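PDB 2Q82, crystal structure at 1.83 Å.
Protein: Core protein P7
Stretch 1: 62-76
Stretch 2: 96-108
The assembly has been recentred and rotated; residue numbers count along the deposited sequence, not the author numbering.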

ATOM      1  N   VAL A  62       1.077 -13.503  -3.595  1.00 22.00           N
ATOM      2  CA  VAL A  62       1.981 -14.133  -4.535  1.00 19.73           C
ATOM      3  C   VAL A  62       2.509 -13.134  -5.543  1.00 23.28           C
ATOM      4  O   VAL A  62       1.743 -12.500  -6.271  1.00 22.63           O
ATOM      5  N   LEU A  63       3.830 -13.023  -5.582  1.00 20.79           N
ATOM      6  CA  LEU A  63       4.485 -12.112  -6.485  1.00 23.12           C
ATOM      7  C   LEU A  63       5.352 -12.777  -7.513  1.00 24.87           C
ATOM      8  O   LEU A  63       6.219 -13.573  -7.186  1.00 24.64           O
ATOM      9  N   GLY A  64       5.098 -12.459  -8.771  1.00 27.53           N
ATOM     10  CA  GLY A  64       5.922 -12.986  -9.847  1.00 27.35           C
ATOM     11  C   GLY A  64       6.597 -11.833 -10.573  1.00 30.90           C
ATOM     12  O   GLY A  64       6.607 -10.686 -10.120  1.00 28.50           O
ATOM     13  N   ASP A  65       7.168 -12.139 -11.725  1.00 29.60           N
ATOM     14  CA  ASP A  65       7.850 -11.143 -12.514  1.00 33.77           C
ATOM     15  C   ASP A  65       7.039  -9.916 -12.771  1.00 32.39           C
ATOM     16  O   ASP A  65       7.595  -8.842 -12.905  1.00 33.34           O
ATOM     17  N   ASP A  66       5.722 -10.047 -12.843  1.00 30.57           N
ATOM     18  CA  ASP A  66       4.909  -8.888 -13.126  1.00 31.69           C
ATOM     19  C   ASP A  66       4.755  -7.964 -11.929  1.00 30.47           C
ATOM     20  O   ASP A  66       4.147  -6.910 -12.040  1.00 30.76           O
ATOM     21  N   ALA A  67       5.332  -8.345 -10.794  1.00 27.33           N
ATOM     22  CA  ALA A  67       5.235  -7.524  -9.586  1.00 26.62           C
ATOM     23  C   ALA A  67       6.572  -6.901  -9.227  1.00 25.90           C
ATOM     24  O   ALA A  67       6.871  -6.652  -8.058  1.00 25.70           O
ATOM     25  N   GLN A  68       7.360  -6.662 -10.261  1.00 24.07           N
ATOM     26  CA  GLN A  68       8.670  -6.063 -10.147  1.00 25.20           C
ATOM     27  C   GLN A  68       8.675  -4.853  -9.216  1.00 24.64           C
ATOM     28  O   GLN A  68       9.483  -4.776  -8.292  1.00 24.81           O
ATOM     29  N   ASP A  69       7.760  -3.915  -9.431  1.00 22.49           N
ATOM     30  CA  ASP A  69       7.762  -2.725  -8.598  1.00 22.22           C
ATOM     31  C   ASP A  69       7.342  -2.943  -7.154  1.00 22.30           C
ATOM     32  O   ASP A  69       7.907  -2.349  -6.239  1.00 19.32           O
ATOM     33  N   LEU A  70       6.350  -3.789  -6.945  1.00 19.50           N
ATOM     34  CA  LEU A  70       5.900  -4.032  -5.599  1.00 20.80           C
ATOM     35  C   LEU A  70       6.984  -4.776  -4.813  1.00 21.73           C
ATOM     36  O   LEU A  70       7.203  -4.501  -3.643  1.00 20.07           O
ATOM     37  N   ALA A  71       7.649  -5.718  -5.471  1.00 17.73           N
ATOM     38  CA  ALA A  71       8.700  -6.488  -4.829  1.00 20.58           C
ATOM     39  C   ALA A  71       9.803  -5.535  -4.397  1.00 22.39           C
ATOM     40  O   ALA A  71      10.370  -5.658  -3.322  1.00 17.96           O
ATOM     41  N   TYR A  72      10.111  -4.588  -5.269  1.00 16.22           N
ATOM     42  CA  TYR A  72      11.142  -3.644  -4.961  1.00 21.60           C
ATOM     43  C   TYR A  72      10.785  -2.868  -3.688  1.00 20.58           C
ATOM     44  O   TYR A  72      11.615  -2.691  -2.794  1.00 19.22           O
ATOM     45  N   VAL A  73       9.543  -2.412  -3.618  1.00 19.59           N
ATOM     46  CA  VAL A  73       9.106  -1.661  -2.455  1.00 19.90           C
ATOM     47  C   VAL A  73       9.241  -2.478  -1.161  1.00 20.78           C
ATOM     48  O   VAL A  73       9.789  -2.003  -0.171  1.00 18.75           O
ATOM     49  N   PHE A  74       8.735  -3.707  -1.177  1.00 20.37           N
ATOM     50  CA  PHE A  74       8.832  -4.567  -0.000  1.00 20.35           C
ATOM     51  C   PHE A  74      10.289  -4.767   0.411  1.00 21.75           C
ATOM     52  O   PHE A  74      10.622  -4.793   1.598  1.00 20.69           O
ATOM     53  N   GLY A  75      11.156  -4.924  -0.582  1.00 19.17           N
ATOM     54  CA  GLY A  75      12.548  -5.188  -0.293  1.00 21.81           C
ATOM     55  C   GLY A  75      13.440  -4.011   0.023  1.00 23.79           C
ATOM     56  O   GLY A  75      14.413  -4.145   0.771  1.00 24.15           O
ATOM     57  N   ALA A  76      13.101  -2.853  -0.524  1.00 21.71           N
ATOM     58  CA  ALA A  76      13.908  -1.664  -0.334  1.00 22.89           C
ATOM     59  C   ALA A  76      13.249  -0.536   0.439  1.00 22.92           C
ATOM     60  O   ALA A  76      13.941   0.319   0.970  1.00 22.99           O
ATOM     61  N   PRO A  96       9.888 -19.941  -7.870  1.00 30.04           N
ATOM     62  CA  PRO A  96      10.397 -18.596  -7.637  1.00 29.44           C
ATOM     63  C   PRO A  96      10.787 -17.769  -8.833  1.00 30.09           C
ATOM     64  O   PRO A  96      11.385 -18.254  -9.801  1.00 27.90           O
ATOM     65  N   SER A  97      10.471 -16.488  -8.712  1.00 30.15           N
ATOM     66  CA  SER A  97      10.823 -15.507  -9.712  1.00 30.01           C
ATOM     67  C   SER A  97      12.163 -14.975  -9.260  1.00 29.73           C
ATOM     68  O   SER A  97      12.298 -14.481  -8.142  1.00 27.11           O
ATOM     69  N   ALA A  98      13.156 -15.089 -10.129  1.00 27.51           N
ATOM     70  CA  ALA A  98      14.487 -14.616  -9.809  1.00 28.30           C
ATOM     71  C   ALA A  98      14.483 -13.115  -9.557  1.00 27.06           C
ATOM     72  O   ALA A  98      15.237 -12.616  -8.730  1.00 26.39           O
ATOM     73  N   LEU A  99      13.634 -12.400 -10.283  1.00 25.29           N
ATOM     74  CA  LEU A  99      13.545 -10.960 -10.129  1.00 25.75           C
ATOM     75  C   LEU A  99      13.012 -10.623  -8.742  1.00 25.70           C
ATOM     76  O   LEU A  99      13.605  -9.829  -8.007  1.00 23.51           O
ATOM     77  N   VAL A 100      11.890 -11.231  -8.379  1.00 23.52           N
ATOM     78  CA  VAL A 100      11.307 -10.977  -7.070  1.00 24.87           C
ATOM     79  C   VAL A 100      12.283 -11.384  -5.968  1.00 26.02           C
ATOM     80  O   VAL A 100      12.501 -10.646  -5.009  1.00 23.85           O
ATOM     81  N   ASP A 101      12.884 -12.560  -6.098  1.00 25.65           N
ATOM     82  CA  ASP A 101      13.823 -13.002  -5.079  1.00 25.51           C
ATOM     83  C   ASP A 101      14.937 -11.987  -4.860  1.00 25.01           C
ATOM     84  O   ASP A 101      15.351 -11.743  -3.734  1.00 26.21           O
ATOM     85  N   ALA A 102      15.441 -11.424  -5.950  1.00 23.34           N
ATOM     86  CA  ALA A 102      16.517 -10.458  -5.858  1.00 24.67           C
ATOM     87  C   ALA A 102      16.023  -9.202  -5.163  1.00 25.52           C
ATOM     88  O   ALA A 102      16.689  -8.646  -4.289  1.00 22.76           O
ATOM     89  N   GLU A 103      14.844  -8.765  -5.575  1.00 24.78           N
ATOM     90  CA  GLU A 103      14.228  -7.579  -5.023  1.00 28.07           C
ATOM     91  C   GLU A 103      13.982  -7.703  -3.534  1.00 28.47           C
ATOM     92  O   GLU A 103      14.092  -6.731  -2.802  1.00 28.24           O
ATOM     93  N   LEU A 104      13.631  -8.906  -3.093  1.00 27.24           N
ATOM     94  CA  LEU A 104      13.358  -9.141  -1.684  1.00 28.72           C
ATOM     95  C   LEU A 104      14.560  -9.679  -0.938  1.00 32.93           C
ATOM     96  O   LEU A 104      14.409 -10.209   0.160  1.00 35.02           O
ATOM     97  N   GLY A 105      15.746  -9.566  -1.514  1.00 31.63           N
ATOM     98  CA  GLY A 105      16.914 -10.122  -0.852  1.00 33.81           C
ATOM     99  C   GLY A 105      17.180  -9.759   0.602  1.00 34.85           C
ATOM    100  O   GLY A 105      17.760 -10.548   1.346  1.00 36.35           O
ATOM    101  N   ALA A 106      16.776  -8.573   1.023  1.00 33.19           N
ATOM    102  CA  ALA A 106      17.041  -8.186   2.394  1.00 33.19           C
ATOM    103  C   ALA A 106      16.094  -8.845   3.384  1.00 33.96           C
ATOM    104  O   ALA A 106      16.271  -8.719   4.597  1.00 33.70           O
ATOM    105  N   LEU A 107      15.086  -9.545   2.870  1.00 33.69           N
ATOM    106  CA  LEU A 107      14.147 -10.235   3.741  1.00 36.05           C
ATOM    107  C   LEU A 107      14.579 -11.657   3.935  1.00 36.63           C
ATOM    108  O   LEU A 107      14.914 -12.360   2.987  1.00 34.13           O
ATOM    109  N   HIS A 108      14.546 -12.055   5.193  1.00 40.32           N
ATOM    110  CA  HIS A 108      14.910 -13.387   5.629  1.00 46.16           C
ATOM    111  C   HIS A 108      13.841 -14.387   5.186  1.00 43.29           C
ATOM    112  O   HIS A 108      12.662 -14.212   5.468  1.00 39.88           O
TER

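Where two helices nearly touch, glycine often marks the spot, and Core protein P7 offers a clear case at Gly-75. Its CA lies 3.3 Å from Glu-103 O in an almost linear CA-H...O contact, and a CB modelled there would fall 1.8 Å from that same Glu-103 O. The helices, 68-76 and 98-103, run in similar directions, 22° apart.

One turn earlier, at Ala-71, another small side chain faces the partner helix, its CB 3.7 Å from Glu-103 CB and 4.2 Å from CG1 of Val-100 (chi1 t). Leu-104 (m, t) starts sideways, yet its CD2 reaches within 3.8 Å of Phe-74 CB. Val-100 also packs against the strand end, with CG1 4.1 Å from Leu-63 CB. Leu-99 (t, p) sets CD2 3.6 Å from Gln-68 CB.

Polar contacts run along the interface, from Ser-97 and Asp-65 at one end to the water near Gly-75 at the other. Ser-97 (t) caps its helix by accepting from Val-100 N, 3.0 Å from OG, and OG donates to Asp-65 OD1 at 2.7 Å, so one hydroxyl serves both stretches. Water 1 links Asp-65 OD2 to Leu-99 N. Between the ends, Glu-103 (m, m) brings OE1 to the Tyr-72 ring edge, 3.3 Å from CD1. Near Gly-75, water 3 donates to Gly-75 O and Glu-103 O and accepts from Ala-106 N.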

ATOM      1  CB  VAL A  62       1.279 -15.267  -5.282  1.00 21.56           C
ATOM      2  CG1 VAL A  62       2.277 -16.019  -6.151  1.00 22.27           C
ATOM      3  CG2 VAL A  62       0.623 -16.202  -4.286  1.00 20.98           C
ATOM      4  CB  LEU A  63       5.377 -11.151  -5.678  1.00 23.06           C
ATOM      5  CG  LEU A  63       4.648  -9.967  -5.025  1.00 25.52           C
ATOM      6  CD1 LEU A  63       3.701 -10.444  -4.037  1.00 26.21           C
ATOM      7  CD2 LEU A  63       5.612  -9.058  -4.373  1.00 26.44           C
ATOM      8  CB  ASP A  65       8.228 -11.750 -13.841  1.00 38.03           C
ATOM      9  CG  ASP A  65       9.439 -12.611 -13.729  1.00 44.29           C
ATOM     10  OD1 ASP A  65       9.623 -13.323 -12.744  1.00 46.34           O
ATOM     11  OD2 ASP A  65      10.245 -12.603 -14.649  1.00 50.18           O
ATOM     12  CB  ASP A  66       3.550  -9.333 -13.674  1.00 34.29           C
ATOM     13  CG  ASP A  66       2.731 -10.129 -12.672  1.00 36.39           C
ATOM     14  OD1 ASP A  66       3.316 -10.740 -11.755  1.00 35.88           O
ATOM     15  OD2 ASP A  66       1.497 -10.148 -12.833  1.00 38.19           O
ATOM     16  CB  ALA A  67       4.726  -8.356  -8.430  1.00 25.54           C
ATOM     17  CB  GLN A  68       9.137  -5.654 -11.542  1.00 25.10           C
ATOM     18  CG  GLN A  68      10.417  -4.875 -11.575  1.00 27.98           C
ATOM     19  CD  GLN A  68      10.759  -4.374 -12.965  1.00 30.88           C
ATOM     20  OE1 GLN A  68      11.669  -3.566 -13.131  1.00 29.73           O
ATOM     21  NE2 GLN A  68      10.032  -4.852 -13.974  1.00 28.00           N
ATOM     22  CB  ASP A  69       6.910  -1.627  -9.223  1.00 21.92           C
ATOM     23  CG  ASP A  69       7.472  -1.143 -10.543  1.00 25.82           C
ATOM     24  OD1 ASP A  69       8.710  -1.071 -10.669  1.00 23.50           O
ATOM     25  OD2 ASP A  69       6.673  -0.836 -11.445  1.00 28.98           O
ATOM     26  CB  LEU A  70       4.620  -4.845  -5.619  1.00 19.70           C
ATOM     27  CG  LEU A  70       4.073  -5.208  -4.258  1.00 21.31           C
ATOM     28  CD1 LEU A  70       3.751  -3.959  -3.446  1.00 23.23           C
ATOM     29  CD2 LEU A  70       2.837  -6.031  -4.467  1.00 22.12           C
ATOM     30  CB  ALA A  71       9.262  -7.517  -5.787  1.00 20.92           C
ATOM     31  CB  TYR A  72      11.313  -2.680  -6.110  1.00 20.78           C
ATOM     32  CG  TYR A  72      12.328  -1.658  -5.771  1.00 23.40           C
ATOM     33  CD1 TYR A  72      13.680  -1.926  -5.931  1.00 26.74           C
ATOM     34  CD2 TYR A  72      11.943  -0.450  -5.212  1.00 24.84           C
ATOM     35  CE1 TYR A  72      14.625  -1.012  -5.543  1.00 27.53           C
ATOM     36  CE2 TYR A  72      12.875   0.473  -4.819  1.00 25.22           C
ATOM     37  CZ  TYR A  72      14.216   0.188  -4.987  1.00 25.37           C
ATOM     38  OH  TYR A  72      15.150   1.112  -4.626  1.00 32.32           O
ATOM     39  CB  VAL A  73       7.670  -1.204  -2.628  1.00 22.40           C
ATOM     40  CG1 VAL A  73       7.168  -0.581  -1.352  1.00 19.68           C
ATOM     41  CG2 VAL A  73       7.600  -0.202  -3.767  1.00 21.50           C
ATOM     42  CB  PHE A  74       8.249  -5.949  -0.285  1.00 22.35           C
ATOM     43  CG  PHE A  74       6.752  -5.982  -0.418  1.00 24.62           C
ATOM     44  CD1 PHE A  74       5.954  -4.955   0.080  1.00 25.37           C
ATOM     45  CD2 PHE A  74       6.137  -7.105  -0.963  1.00 24.66           C
ATOM     46  CE1 PHE A  74       4.556  -5.044   0.021  1.00 26.83           C
ATOM     47  CE2 PHE A  74       4.754  -7.208  -1.028  1.00 25.06           C
ATOM     48  CZ  PHE A  74       3.954  -6.176  -0.522  1.00 24.65           C
ATOM     49  CB  ALA A  76      14.381  -1.149  -1.687  1.00 21.29           C
ATOM     50  CB  PRO A  96      11.608 -18.820  -6.746  1.00 29.21           C
ATOM     51  CG  PRO A  96      11.321 -20.079  -6.063  1.00 32.19           C
ATOM     52  CD  PRO A  96      10.653 -20.929  -7.100  1.00 30.04           C
ATOM     53  CB  SER A  97       9.824 -14.362  -9.736  1.00 32.13           C
ATOM     54  OG  SER A  97      10.449 -13.183 -10.217  1.00 30.07           O
ATOM     55  CB  ALA A  98      15.430 -14.946 -10.935  1.00 28.61           C
ATOM     56  CB  LEU A  99      12.629 -10.377 -11.200  1.00 26.39           C
ATOM     57  CG  LEU A  99      12.324  -8.882 -11.080  1.00 27.84           C
ATOM     58  CD1 LEU A  99      13.602  -8.085 -11.177  1.00 28.87           C
ATOM     59  CD2 LEU A  99      11.368  -8.468 -12.175  1.00 27.33           C
ATOM     60  CB  VAL A 100       9.977 -11.730  -6.904  1.00 26.18           C
ATOM     61  CG1 VAL A 100       9.491 -11.651  -5.466  1.00 24.43           C
ATOM     62  CG2 VAL A 100       8.936 -11.124  -7.830  1.00 25.48           C
ATOM     63  CB  ASP A 101      14.468 -14.319  -5.467  1.00 26.53           C
ATOM     64  CG  ASP A 101      13.509 -15.479  -5.389  1.00 27.85           C
ATOM     65  OD1 ASP A 101      12.369 -15.307  -4.912  1.00 25.07           O
ATOM     66  OD2 ASP A 101      13.922 -16.573  -5.806  1.00 31.20           O
ATOM     67  CB  ALA A 102      17.023 -10.112  -7.240  1.00 24.41           C
ATOM     68  CB  GLU A 103      12.910  -7.330  -5.720  1.00 29.61           C
ATOM     69  CG  GLU A 103      13.084  -7.124  -7.181  1.00 36.88           C
ATOM     70  CD  GLU A 103      13.323  -5.687  -7.504  1.00 42.39           C
ATOM     71  OE1 GLU A 103      14.231  -5.078  -6.898  1.00 45.28           O
ATOM     72  OE2 GLU A 103      12.588  -5.167  -8.362  1.00 45.38           O
ATOM     73  CB  LEU A 104      12.252 -10.168  -1.522  1.00 27.73           C
ATOM     74  CG  LEU A 104      10.952  -9.993  -2.294  1.00 25.38           C
ATOM     75  CD1 LEU A 104      10.089 -11.212  -2.139  1.00 24.82           C
ATOM     76  CD2 LEU A 104      10.229  -8.789  -1.786  1.00 26.68           C
ATOM     77  CB  ALA A 106      16.986  -6.675   2.532  1.00 31.96           C
ATOM     78  CB  LEU A 107      12.737 -10.256   3.170  1.00 36.80           C
ATOM     79  CG  LEU A 107      11.954  -8.966   3.256  1.00 39.91           C
ATOM     80  CD1 LEU A 107      12.799  -7.829   2.728  1.00 42.51           C
ATOM     81  CD2 LEU A 107      10.674  -9.099   2.465  1.00 41.41           C
ATOM     82  CB  HIS A 108      15.032 -13.349   7.147  1.00 57.88           C
ATOM     83  CG  HIS A 108      15.593 -14.585   7.755  1.00 73.82           C
ATOM     84  ND1 HIS A 108      16.107 -14.603   9.041  1.00 80.99           N
ATOM     85  CD2 HIS A 108      15.698 -15.857   7.304  1.00 80.72           C
ATOM     86  CE1 HIS A 108      16.497 -15.819   9.345  1.00 85.05           C
ATOM     87  NE2 HIS A 108      16.259 -16.607   8.302  1.00 85.01           N
TER
HETATM   88  O   HOH W   1      12.553 -13.597 -13.088  1.00 40.07           O
HETATM   89  O   HOH W   2      14.645  -4.116  -3.494  1.00 24.51           O
HETATM   90  O   HOH W   3      15.968  -6.390  -0.497  1.00 38.15           O